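Local coordinates for deacylase (Burkholderia multivorans, PDB 5THW), which probably hydrolyses N-carbamoyl-L-amino acids as a zinc-dependent amidase of the peptidase M20 family, using two zinc ions per subunit, at residues Pro98-Gly102 with Met425-Ala429. Numbering follows the deposited sequence.
Sequences PVVTG and MLSRA
Strand 99-102 runs extended and packs against the last turn of helix 411-429, the two short axes passing 8.8 Å apart and nearly antiparallel at 155°. This is alpha/beta packing in the zinc-binding catalytic domain of an M20-family enzyme: the strand lies between the parallel strands 141-145 and 206-212, and the C-terminal helix covers one face of that sheet. Residues 425-429 are helical, with Ala429 N bonded to Met425 O at 2.8 Å. The closest CA pair is Val99 and Ala429, 5.8 Å apart. No hydrogen bond joins the segments; the contact is made by buried, largely apolar side chains. Strand alternation directs Val99 and Thr101 toward the helix and Val100 away, onto the opposite face of the sheet. Val99, chi1 t, meets the end of the helix: its CG2 sits 3.7 Å from Ala429 N, 4.1 Å from Ala429 CB and 3.9 Å from Arg428 CB, while the rest of the arginine side chain leads away. Met425, chi angles m, t, p, extends from the helix between Val99 and Thr101, with Ile141 and Phe208 of the flanking strands also touching it. Thr101 OG1 is hydrogen-bonded to Phe208 O in the neighbouring strand, and the side chain of Thr101 is about 12 Å from a bound zinc ion. Met425 CE rests 4.0 Å from Val99 CG1, and Met425 SD 3.6 Å from Thr101 CB.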
loop_
_atom_site.group_PDB
_atom_site.type_symbol
_atom_site.label_atom_id
_atom_site.label_comp_id
_atom_site.label_asym_id
_atom_site.label_seq_id
_atom_site.Cartn_x
_atom_site.Cartn_y
_atom_site.Cartn_z
ATOM N N PRO A 98 36.527 29.053 4.507
ATOM C CA PRO A 98 35.302 29.827 4.309
ATOM C C PRO A 98 34.370 29.772 5.511
ATOM O O PRO A 98 34.375 28.824 6.301
ATOM C CB PRO A 98 34.663 29.160 3.084
ATOM C CG PRO A 98 35.135 27.748 3.159
ATOM C CD PRO A 98 36.526 27.800 3.730
ATOM N N VAL A 99 33.601 30.847 5.659
ATOM C CA VAL A 99 32.424 30.865 6.517
ATOM C C VAL A 99 31.239 30.519 5.632
ATOM O O VAL A 99 30.941 31.245 4.678
ATOM C CB VAL A 99 32.233 32.237 7.182
ATOM C CG1 VAL A 99 30.876 32.309 7.873
ATOM C CG2 VAL A 99 33.354 32.502 8.177
ATOM N N VAL A 100 30.570 29.406 5.925
ATOM C CA VAL A 100 29.561 28.889 5.009
ATOM C C VAL A 100 28.190 28.991 5.653
ATOM O O VAL A 100 28.027 28.901 6.874
ATOM C CB VAL A 100 29.840 27.434 4.570
ATOM C CG1 VAL A 100 31.323 27.239 4.262
ATOM C CG2 VAL A 100 29.337 26.432 5.602
ATOM N N THR A 101 27.201 29.206 4.802
ATOM C CA THR A 101 25.800 29.083 5.143
ATOM C C THR A 101 25.152 28.282 4.034
ATOM O O THR A 101 25.747 28.051 2.982
ATOM C CB THR A 101 25.104 30.440 5.289
ATOM O OG1 THR A 101 23.795 30.235 5.824
ATOM C CG2 THR A 101 24.968 31.113 3.934
ATOM N N GLY A 102 23.939 27.836 4.278
ATOM C CA GLY A 102 23.227 27.091 3.264
ATOM C C GLY A 102 22.228 26.153 3.894
ATOM O O GLY A 102 22.189 25.954 5.106
ATOM N N MET A 425 27.263 35.867 10.283
ATOM C CA MET A 425 28.288 35.450 9.334
ATOM C C MET A 425 29.402 36.484 9.240
ATOM O O MET A 425 30.580 36.120 9.148
ATOM C CB MET A 425 27.671 35.204 7.959
ATOM C CG MET A 425 26.788 33.985 7.880
ATOM S SD MET A 425 26.234 33.735 6.188
ATOM C CE MET A 425 27.714 33.028 5.468
ATOM N N LEU A 426 29.050 37.773 9.247
ATOM C CA LEU A 426 30.075 38.811 9.219
ATOM C C LEU A 426 30.966 38.724 10.448
ATOM O O LEU A 426 32.165 39.013 10.365
ATOM C CB LEU A 426 29.441 40.200 9.126
ATOM C CG LEU A 426 29.137 40.775 7.743
ATOM C CD1 LEU A 426 28.290 42.035 7.867
ATOM C CD2 LEU A 426 30.412 41.058 6.960
ATOM N N SER A 427 30.397 38.309 11.584
ATOM C CA SER A 427 31.169 38.163 12.814
ATOM C C SER A 427 32.365 37.242 12.611
ATOM O O SER A 427 33.479 37.547 13.052
ATOM C CB SER A 427 30.269 37.625 13.926
ATOM O OG SER A 427 31.034 36.962 14.913
ATOM N N ARG A 428 32.147 36.090 11.985
ATOM C CA ARG A 428 33.235 35.146 11.776
ATOM C C ARG A 428 34.014 35.391 10.487
ATOM O O ARG A 428 35.206 35.066 10.431
ATOM C CB ARG A 428 32.692 33.713 11.792
ATOM C CG ARG A 428 31.905 33.362 13.049
ATOM C CD ARG A 428 32.789 33.403 14.286
ATOM N NE ARG A 428 33.798 32.345 14.282
ATOM C CZ ARG A 428 33.752 31.259 15.051
ATOM N NH1 ARG A 428 32.745 31.084 15.896
ATOM N NH2 ARG A 428 34.713 30.346 14.981
ATOM N N ALA A 429 33.383 35.972 9.456
ATOM C CA ALA A 429 34.047 36.187 8.167
ATOM C C ALA A 429 35.050 37.340 8.171
ATOM O O ALA A 429 35.959 37.361 7.331
ATOM C CB ALA A 429 33.009 36.423 7.070
#